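Local coordinates for protein putative SnoaL-like polyketide cyclase (Shewanella denitrificans, PDB 3LZA) that is of unknown function but, as a putative SnoaL-like polyketide cyclase of the NTF2 clan, probably binds or converts a small molecule in the pocket of its cone-shaped fold, at residues Phe38-Ala43 with Met129-Met134; Asn86-Gly91 with Ile102-Ile107; Gly109-Lys114 with Gln125-Asp130. All coordinates share one frame; numbering follows the deposited sequence.

Contact 1 (Phe38-Ala43 with Met129-Met134); sequences FYDKTA and MDYQTM
D40 and Y131 meet tip to tip: the phenol OH gives its hydrogen to D40 OD2 at 2.5 Å, coming from above the carboxylate plane, with ring and carboxylate only 24° apart. The aspartate CG stands anti to the backbone N (chi1 -173°), which sends the carboxylate out toward Y131. Beside this bond, T42 OG1 accepts the backbone N-H of M129 at 2.8 Å, almost straight at 174°. The CB of A43 lies 4.0 Å from Y131 CE2. On one face of the tyrosine ring sits CB of M129, a selenomethionine, and its CG touches D40 OD2 at 3.6 Å. Behind these contacts, D40 OD1 holds its own chain in place, accepting from T42 OG1 at 2.7 Å and from A43 N at 2.8 Å. An alanine in place of D40 would probably leave the Y131 hydroxyl without this acceptor and the T42 hydroxyl freer to turn away from M129 N. Farther out, D130 caps the helix through T133 N, while its OD2 also bonds H73 of the second subunit. D40 opens an Asx motif, its OD1 taking the A43 N-H, where strand 37-40 ends beside the passage from strand 122-129 into the C-terminal helix of this NTF2-like fold.

Contact 2 (Asn86-Gly91 with Ile102-Ile107); sequences NYHLRG and IIDIAI
L89 and I103 pack methyl to methyl, CD2 of the leucine 3.8 Å from CD1 of the isoleucine, on the close-packed face of this two-strand pairing. I103 carries CG1 between its backbone N and carbonyl carbon (chi1 55°), which places I103 CG1 3.5 Å from G91 O. Next along, L89 CB rests on I105 CG1 at 4.1 Å. Helix 131-139 covers I103, I105 and I107 through L138, Q137 and M134. Y87 lies on the same face; its ring stacks with F69 and its hydroxyl bonds T111. The backbones form a regular antiparallel ladder, with Y87/I107, L89/I105 and G91/I103 as hydrogen-bonded pairs, and the two strands are the arms of a beta hairpin in the curved sheet of the NTF2-like fold. The other face is polar and more exposed. There D104 stands between H88 and R90. R90 NH1 makes a salt bridge to D104 OD2 at 2.9 Å, approaching on the anti side of the carboxylate and with the oxygen near the guanidinium plane. H88 is modelled in two conformers, so its bond is less certain; in one of them NE2 donates to D104 OD1 at 2.7 Å, the oxygen lying in the imidazole plane but the nitrogen coming from above the carboxylate. I102 CG2 lies over one face of the guanidinium, 3.6 Å from R90 CZ. At this edge a water donates to I102 O and is met by R90 NH2 in a weak bond.

Contact 3 (Gly109-Lys114 with Gln125-Asp130); sequences GVTTLK and QVDLMD
D127 OD1 is gripped by two donors that arrive from opposite faces of its carboxylate plane. T111 OG1 gives its hydrogen to D127 OD1 from across the strand pair at 2.8 Å, well above the plane. Q125 NE2 donates to D127 OD1 from two residues back along its own strand at 2.9 Å, on the syn side and nearly straight. Both partners have a second bond that helps set them: Y87 OH meets the T111 hydroxyl, and Q125 OE1 bonds Y16 OH of helix 8-21. Q125 has its CG anti to the backbone N (chi1 173°) and runs extended, bringing its amide past T111, where NE2 lies 3.5 Å from T111 CG2. Nearer its base, L113 CD2 packs against Q125 CG at 3.5 Å, the two side chains lying side by side. At the end of the pairing G109 faces the selenomethionine M129, whose SE stands 4.2 Å from G109 CA; a CB on G109 would collide with it. V110/L128 and T112/V126 are the hydrogen-bonded pairs, and a water bridges V110 O and V126 O. On the reverse face T112 OG1 sits 3.5 Å from V126 CB, and there T112 and L128 pack on L128 and T112 of the second subunit, with V110 on its I84. This is an antiparallel beta hairpin in the curved sheet of an NTF2-like fold, one face toward the second subunit and the other, probably lining the pocket, toward the helices.

How the contacts relate
M129 and D130 belong to contacts 1 and 3, whose centres lie about 8 Å apart; strand 37-40 pairs beside strand 122-129, with Y39 N and Q125 O 2.9 Å apart. Contact 2 shares strand 102-115 with contact 3, centre to centre about 17 Å, and its centre lies about 14 Å from that of contact 1. Y87 of contact 2 reaches both of the others: its OH is 2.7 Å from T111 OG1, and its CD1 is 3.7 Å from M129 SE. All three contacts reach one curved sheet. D40 touches D127, and T111 bonds both D127 and Y87, so the four lie on one side of it, consistent with the pocket of this family, whereas contacts 1 and 3 also touch the second subunit.

Contact 1 (Phe38-Ala43 with Met129-Met134)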
loop_
_atom_site.group_PDB
_atom_site.type_symbol
_atom_site.label_atom_id
_atom_site.label_comp_id
_atom_site.label_asym_id
_atom_site.label_seq_id
_atom_site.Cartn_x
_atom_site.Cartn_y
_atom_site.Cartn_z
ATOM N N PHE A 38 13.483 6.249 -3.942
ATOM C CA PHE A 38 12.294 6.037 -4.790
ATOM C C PHE A 38 12.295 4.567 -5.140
ATOM O O PHE A 38 13.060 4.138 -5.977
ATOM C CB PHE A 38 12.378 6.894 -6.088
ATOM C CG PHE A 38 11.085 7.022 -6.835
ATOM C CD1 PHE A 38 10.329 5.916 -7.171
ATOM C CD2 PHE A 38 10.617 8.291 -7.227
ATOM C CE1 PHE A 38 9.109 6.056 -7.873
ATOM C CE2 PHE A 38 9.395 8.422 -7.937
ATOM C CZ PHE A 38 8.658 7.306 -8.235
ATOM N N TYR A 39 11.417 3.813 -4.463
ATOM C CA TYR A 39 11.354 2.384 -4.505
ATOM C C TYR A 39 10.037 1.916 -5.135
ATOM O O TYR A 39 8.974 2.145 -4.590
ATOM C CB TYR A 39 11.459 1.836 -3.075
ATOM C CG TYR A 39 11.479 0.329 -2.880
ATOM C CD1 TYR A 39 11.986 -0.545 -3.842
ATOM C CD2 TYR A 39 11.032 -0.213 -1.699
ATOM C CE1 TYR A 39 12.034 -1.907 -3.608
ATOM C CE2 TYR A 39 11.040 -1.579 -1.473
ATOM C CZ TYR A 39 11.527 -2.414 -2.436
ATOM O OH TYR A 39 11.591 -3.745 -2.173
ATOM N N ASP A 40 10.123 1.213 -6.255
ATOM C CA ASP A 40 8.950 0.530 -6.764
ATOM C C ASP A 40 9.071 -0.925 -6.318
ATOM O O ASP A 40 9.839 -1.701 -6.935
ATOM C CB ASP A 40 8.851 0.602 -8.281
ATOM C CG ASP A 40 7.533 0.027 -8.791
ATOM O OD1 ASP A 40 7.159 -1.079 -8.340
ATOM O OD2 ASP A 40 6.874 0.681 -9.614
ATOM N N LYS A 41 8.284 -1.310 -5.301
ATOM C CA LYS A 41 8.409 -2.640 -4.718
ATOM C C LYS A 41 7.934 -3.677 -5.673
ATOM O O LYS A 41 8.521 -4.751 -5.754
ATOM C CB LYS A 41 7.625 -2.773 -3.402
ATOM C CG LYS A 41 7.964 -4.080 -2.637
ATOM C CD LYS A 41 7.226 -4.142 -1.307
ATOM C CE LYS A 41 7.484 -5.417 -0.434
ATOM N NZ LYS A 41 7.042 -5.133 1.027
ATOM N N THR A 42 6.863 -3.362 -6.409
ATOM C CA THR A 42 6.360 -4.298 -7.411
ATOM C C THR A 42 7.336 -4.592 -8.561
ATOM O O THR A 42 7.397 -5.736 -9.042
ATOM C CB THR A 42 4.953 -3.841 -7.945
ATOM O OG1 THR A 42 4.844 -2.409 -7.962
ATOM C CG2 THR A 42 3.857 -4.430 -7.069
ATOM N N ALA A 43 8.145 -3.612 -8.977
ATOM C CA ALA A 43 9.174 -3.808 -10.029
ATOM C C ALA A 43 10.575 -4.140 -9.467
ATOM O O ALA A 43 11.489 -4.476 -10.225
ATOM C CB ALA A 43 9.248 -2.590 -10.866
HETATM N N MSE A 129 2.451 -1.026 -7.877
HETATM C CA MSE A 129 1.721 -0.764 -9.099
HETATM C C MSE A 129 1.158 -2.043 -9.654
HETATM O O MSE A 129 1.811 -3.101 -9.605
HETATM C CB MSE A 129 2.619 -0.115 -10.146
HETATM C CG MSE A 129 3.327 1.138 -9.727
HETATM SE SE MSE A 129 2.033 2.603 -9.647
HETATM C CE MSE A 129 1.472 2.568 -11.431
ATOM N N ASP A 130 -0.062 -1.969 -10.195
ATOM C CA ASP A 130 -0.703 -3.128 -10.817
ATOM C C ASP A 130 -0.234 -3.287 -12.285
ATOM O O ASP A 130 -0.924 -2.895 -13.234
ATOM C CB ASP A 130 -2.224 -2.999 -10.703
ATOM C CG ASP A 130 -2.998 -4.143 -11.293
ATOM O OD1 ASP A 130 -2.440 -5.168 -11.759
ATOM O OD2 ASP A 130 -4.242 -3.993 -11.328
ATOM N N TYR A 131 0.961 -3.837 -12.441
ATOM C CA TYR A 131 1.562 -4.012 -13.779
ATOM C C TYR A 131 0.862 -5.042 -14.656
ATOM O O TYR A 131 0.900 -4.906 -15.892
ATOM C CB TYR A 131 3.059 -4.320 -13.678
ATOM C CG TYR A 131 3.876 -3.184 -13.191
ATOM C CD1 TYR A 131 3.945 -1.999 -13.925
ATOM C CD2 TYR A 131 4.587 -3.264 -11.982
ATOM C CE1 TYR A 131 4.680 -0.917 -13.489
ATOM C CE2 TYR A 131 5.333 -2.172 -11.526
ATOM C CZ TYR A 131 5.391 -1.018 -12.309
ATOM O OH TYR A 131 6.106 0.066 -11.926
ATOM N N GLN A 132 0.172 -6.025 -14.088
ATOM C CA GLN A 132 -0.644 -6.899 -14.946
ATOM C C GLN A 132 -1.779 -6.135 -15.653
ATOM O O GLN A 132 -2.051 -6.390 -16.835
ATOM C CB GLN A 132 -1.193 -8.142 -14.210
ATOM C CG GLN A 132 -1.806 -9.187 -15.141
ATOM C CD GLN A 132 -0.793 -9.783 -16.120
ATOM O OE1 GLN A 132 0.244 -10.290 -15.711
ATOM N NE2 GLN A 132 -1.071 -9.673 -17.402
ATOM N N THR A 133 -2.442 -5.203 -14.947
ATOM C CA THR A 133 -3.512 -4.402 -15.570
ATOM C C THR A 133 -2.888 -3.559 -16.706
ATOM O O THR A 133 -3.453 -3.450 -17.800
ATOM C CB THR A 133 -4.251 -3.524 -14.500
ATOM O OG1 THR A 133 -4.996 -4.385 -13.628
ATOM C CG2 THR A 133 -5.220 -2.574 -15.141
HETATM N N MSE A 134 -1.677 -3.049 -16.490
HETATM C CA MSE A 134 -0.993 -2.259 -17.533
HETATM C C MSE A 134 -0.714 -3.115 -18.760
HETATM O O MSE A 134 -0.966 -2.695 -19.888
HETATM C CB MSE A 134 0.347 -1.689 -17.025
HETATM C CG MSE A 134 0.990 -0.689 -17.989
HETATM SE SE MSE A 134 2.676 -0.109 -17.271
HETATM C CE MSE A 134 3.597 -1.569 -17.936
#

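Contact 2 (Asn86-Gly91 with Ile102-Ile107)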
loop_
_atom_site.group_PDB
_atom_site.type_symbol
_atom_site.label_atom_id
_atom_site.label_comp_id
_atom_site.label_asym_id
_atom_site.label_seq_id
_atom_site.Cartn_x
_atom_site.Cartn_y
_atom_site.Cartn_z
ATOM N N ASN A 86 -5.251 5.515 -9.010
ATOM C CA ASN A 86 -4.728 5.060 -10.288
ATOM C C ASN A 86 -3.926 6.156 -10.991
ATOM O O ASN A 86 -4.228 7.366 -10.909
ATOM C CB ASN A 86 -5.811 4.452 -11.183
ATOM C CG ASN A 86 -6.654 5.470 -11.864
ATOM O OD1 ASN A 86 -6.236 6.090 -12.879
ATOM N ND2 ASN A 86 -7.869 5.646 -11.362
ATOM N N TYR A 87 -2.885 5.710 -11.660
ATOM C CA TYR A 87 -2.071 6.584 -12.463
ATOM C C TYR A 87 -2.529 6.491 -13.919
ATOM O O TYR A 87 -2.546 5.401 -14.506
ATOM C CB TYR A 87 -0.622 6.110 -12.349
ATOM C CG TYR A 87 0.065 6.514 -11.066
ATOM C CD1 TYR A 87 -0.017 5.716 -9.920
ATOM C CD2 TYR A 87 0.859 7.671 -11.009
ATOM C CE1 TYR A 87 0.638 6.087 -8.749
ATOM C CE2 TYR A 87 1.515 8.047 -9.815
ATOM C CZ TYR A 87 1.420 7.226 -8.709
ATOM O OH TYR A 87 2.082 7.577 -7.548
ATOM N N HIS A 88 -2.886 7.612 -14.539
ATOM C CA HIS A 88 -3.128 7.561 -15.983
ATOM C C HIS A 88 -1.951 8.199 -16.723
ATOM O O HIS A 88 -1.352 9.204 -16.288
ATOM C CB HIS A 88 -4.444 8.221 -16.334
ATOM C CG HIS A 88 -4.591 8.474 -17.790
ATOM N ND1 HIS A 88 -4.120 9.618 -18.392
ATOM C CD2 HIS A 88 -5.039 7.676 -18.786
ATOM C CE1 HIS A 88 -4.334 9.543 -19.693
ATOM N NE2 HIS A 88 -4.901 8.380 -19.949
ATOM N N LEU A 89 -1.540 7.558 -17.811
ATOM C CA LEU A 89 -0.457 8.044 -18.612
ATOM C C LEU A 89 -0.862 7.977 -20.098
ATOM O O LEU A 89 -1.431 6.961 -20.595
ATOM C CB LEU A 89 0.846 7.290 -18.322
ATOM C CG LEU A 89 2.066 7.892 -19.010
ATOM C CD1 LEU A 89 3.342 7.616 -18.185
ATOM C CD2 LEU A 89 2.226 7.417 -20.499
ATOM N N ARG A 90 -0.630 9.078 -20.808
ATOM C CA ARG A 90 -0.816 9.102 -22.268
ATOM C C ARG A 90 0.434 9.609 -22.932
ATOM O O ARG A 90 0.933 10.652 -22.565
ATOM C CB ARG A 90 -1.988 9.973 -22.667
ATOM C CG ARG A 90 -2.322 9.931 -24.186
ATOM C CD ARG A 90 -3.482 10.858 -24.544
ATOM N NE ARG A 90 -3.788 10.783 -25.978
ATOM C CZ ARG A 90 -4.377 9.756 -26.592
ATOM N NH1 ARG A 90 -4.774 8.676 -25.930
ATOM N NH2 ARG A 90 -4.589 9.813 -27.893
ATOM N N GLY A 91 0.982 8.843 -23.885
ATOM C CA GLY A 91 2.189 9.273 -24.548
ATOM C C GLY A 91 2.696 8.365 -25.663
ATOM O O GLY A 91 2.155 7.281 -25.889
ATOM N N ILE A 102 0.359 6.314 -29.862
ATOM C CA ILE A 102 0.172 7.012 -28.624
ATOM C C ILE A 102 -0.603 6.028 -27.734
ATOM O O ILE A 102 -1.742 5.636 -28.056
ATOM C CB ILE A 102 -0.662 8.299 -28.821
ATOM C CG1 ILE A 102 0.006 9.217 -29.853
ATOM C CG2 ILE A 102 -0.916 8.996 -27.441
ATOM C CD1 ILE A 102 1.354 9.831 -29.289
ATOM N N ILE A 103 0.016 5.599 -26.645
ATOM C CA ILE A 103 -0.623 4.643 -25.746
ATOM C C ILE A 103 -1.387 5.401 -24.691
ATOM O O ILE A 103 -1.113 6.570 -24.454
ATOM C CB ILE A 103 0.344 3.587 -25.133
ATOM C CG1 ILE A 103 1.523 4.188 -24.412
ATOM C CG2 ILE A 103 0.888 2.677 -26.235
ATOM C CD1 ILE A 103 1.216 4.711 -23.004
ATOM N N ASP A 104 -2.358 4.737 -24.088
ATOM C CA ASP A 104 -3.152 5.351 -23.022
ATOM C C ASP A 104 -3.459 4.269 -21.970
ATOM O O ASP A 104 -4.119 3.266 -22.278
ATOM C CB ASP A 104 -4.452 5.905 -23.667
ATOM C CG ASP A 104 -5.157 6.984 -22.789
ATOM O OD1 ASP A 104 -5.803 6.620 -21.784
ATOM O OD2 ASP A 104 -5.139 8.188 -23.135
ATOM N N ILE A 105 -3.019 4.470 -20.738
ATOM C CA ILE A 105 -3.126 3.424 -19.713
ATOM C C ILE A 105 -3.593 4.020 -18.390
ATOM O O ILE A 105 -3.385 5.208 -18.132
ATOM C CB ILE A 105 -1.796 2.659 -19.506
ATOM C CG1 ILE A 105 -0.646 3.633 -19.218
ATOM C CG2 ILE A 105 -1.528 1.738 -20.707
ATOM C CD1 ILE A 105 0.795 3.034 -19.156
ATOM N N ALA A 106 -4.278 3.200 -17.586
ATOM C CA ALA A 106 -4.808 3.631 -16.286
ATOM C C ALA A 106 -4.434 2.498 -15.363
ATOM O O ALA A 106 -5.037 1.430 -15.462
ATOM C CB ALA A 106 -6.324 3.818 -16.324
ATOM N N ILE A 107 -3.425 2.756 -14.512
ATOM C CA ILE A 107 -2.752 1.753 -13.674
ATOM C C ILE A 107 -3.144 1.888 -12.200
ATOM O O ILE A 107 -2.773 2.870 -11.567
ATOM C CB ILE A 107 -1.195 1.930 -13.746
ATOM C CG1 ILE A 107 -0.693 2.112 -15.180
ATOM C CG2 ILE A 107 -0.466 0.723 -13.119
ATOM C CD1 ILE A 107 0.810 2.127 -15.270
HETATM O O HOH W 1 -4.171 7.045 -29.053
#

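Contact 3 (Gly109-Lys114 with Gln125-Asp130)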
loop_
_atom_site.group_PDB
_atom_site.type_symbol
_atom_site.label_atom_id
_atom_site.label_comp_id
_atom_site.label_asym_id
_atom_site.label_seq_id
_atom_site.Cartn_x
_atom_site.Cartn_y
_atom_site.Cartn_z
ATOM N N GLY A 109 -2.725 1.747 -8.351
ATOM C CA GLY A 109 -1.546 1.680 -7.576
ATOM C C GLY A 109 -1.742 2.264 -6.186
ATOM O O GLY A 109 -2.735 2.963 -5.901
ATOM N N VAL A 110 -0.831 1.888 -5.320
ATOM C CA VAL A 110 -0.721 2.492 -3.952
ATOM C C VAL A 110 0.676 3.093 -3.791
ATOM O O VAL A 110 1.648 2.402 -4.016
ATOM C CB VAL A 110 -1.017 1.441 -2.844
ATOM C CG1 VAL A 110 -0.865 2.011 -1.456
ATOM C CG2 VAL A 110 -2.471 0.946 -2.990
ATOM N N THR A 111 0.744 4.364 -3.398
ATOM C CA THR A 111 2.008 5.087 -3.174
ATOM C C THR A 111 2.087 5.537 -1.699
ATOM O O THR A 111 1.143 6.175 -1.185
ATOM C CB THR A 111 2.107 6.314 -4.205
ATOM O OG1 THR A 111 2.188 5.763 -5.525
ATOM C CG2 THR A 111 3.340 7.183 -3.950
ATOM N N THR A 112 3.197 5.238 -1.004
ATOM C CA THR A 112 3.483 5.866 0.293
ATOM C C THR A 112 4.638 6.851 0.167
ATOM O O THR A 112 5.567 6.625 -0.610
ATOM C CB THR A 112 3.800 4.811 1.420
ATOM O OG1 THR A 112 5.056 4.173 1.177
ATOM C CG2 THR A 112 2.687 3.736 1.442
ATOM N N LEU A 113 4.536 7.956 0.904
ATOM C CA LEU A 113 5.563 8.938 1.033
ATOM C C LEU A 113 5.872 9.114 2.514
ATOM O O LEU A 113 4.976 9.285 3.321
ATOM C CB LEU A 113 5.130 10.258 0.365
ATOM C CG LEU A 113 4.747 10.216 -1.119
ATOM C CD1 LEU A 113 4.144 11.566 -1.568
ATOM C CD2 LEU A 113 5.943 9.869 -2.024
ATOM N N LYS A 114 7.146 9.032 2.868
ATOM C CA LYS A 114 7.582 9.305 4.206
ATOM C C LYS A 114 8.555 10.469 4.187
ATOM O O LYS A 114 9.659 10.350 3.631
ATOM C CB LYS A 114 8.221 8.055 4.837
ATOM C CG LYS A 114 8.758 8.314 6.259
ATOM C CD LYS A 114 9.223 7.046 6.930
ATOM C CE LYS A 114 10.410 6.430 6.244
ATOM N NZ LYS A 114 10.974 5.308 7.080
ATOM N N GLN A 125 9.832 7.014 -0.878
ATOM C CA GLN A 125 8.606 6.803 -1.615
ATOM C C GLN A 125 8.553 5.313 -1.949
ATOM O O GLN A 125 9.555 4.763 -2.412
ATOM C CB GLN A 125 8.575 7.601 -2.932
ATOM C CG GLN A 125 7.365 7.256 -3.786
ATOM C CD GLN A 125 7.137 8.148 -5.013
ATOM O OE1 GLN A 125 7.774 9.176 -5.165
ATOM N NE2 GLN A 125 6.184 7.755 -5.884
ATOM N N VAL A 126 7.403 4.686 -1.711
ATOM C CA VAL A 126 7.196 3.295 -2.091
ATOM C C VAL A 126 5.968 3.190 -2.998
ATOM O O VAL A 126 4.866 3.619 -2.644
ATOM C CB VAL A 126 7.077 2.302 -0.931
ATOM C CG1 VAL A 126 7.060 0.856 -1.544
ATOM C CG2 VAL A 126 8.276 2.442 0.041
ATOM N N ASP A 127 6.191 2.644 -4.193
ATOM C CA ASP A 127 5.113 2.410 -5.138
ATOM C C ASP A 127 4.791 0.956 -5.192
ATOM O O ASP A 127 5.690 0.120 -5.228
ATOM C CB ASP A 127 5.454 2.898 -6.560
ATOM C CG ASP A 127 5.373 4.378 -6.731
ATOM O OD1 ASP A 127 4.931 5.136 -5.809
ATOM O OD2 ASP A 127 5.797 4.808 -7.821
ATOM N N LEU A 128 3.489 0.644 -5.192
ATOM C CA LEU A 128 3.012 -0.703 -5.487
ATOM C C LEU A 128 2.056 -0.549 -6.688
ATOM O O LEU A 128 0.988 0.022 -6.555
ATOM C CB LEU A 128 2.274 -1.313 -4.270
ATOM C CG LEU A 128 3.038 -1.575 -2.962
ATOM C CD1 LEU A 128 2.114 -1.647 -1.748
ATOM C CD2 LEU A 128 3.827 -2.869 -3.112
HETATM N N MSE A 129 2.451 -1.026 -7.877
HETATM C CA MSE A 129 1.721 -0.764 -9.099
HETATM C C MSE A 129 1.158 -2.043 -9.654
HETATM O O MSE A 129 1.811 -3.101 -9.605
HETATM C CB MSE A 129 2.619 -0.115 -10.146
HETATM C CG MSE A 129 3.327 1.138 -9.727
HETATM SE SE MSE A 129 2.033 2.603 -9.647
HETATM C CE MSE A 129 1.472 2.568 -11.431
ATOM N N ASP A 130 -0.062 -1.969 -10.195
ATOM C CA ASP A 130 -0.703 -3.128 -10.817
ATOM C C ASP A 130 -0.234 -3.287 -12.285
ATOM O O ASP A 130 -0.924 -2.895 -13.234
ATOM C CB ASP A 130 -2.224 -2.999 -10.703
ATOM C CG ASP A 130 -2.998 -4.143 -11.293
ATOM O OD1 ASP A 130 -2.440 -5.168 -11.759
ATOM O OD2 ASP A 130 -4.242 -3.993 -11.328
HETATM O O HOH W 2 3.125 1.843 -1.514
#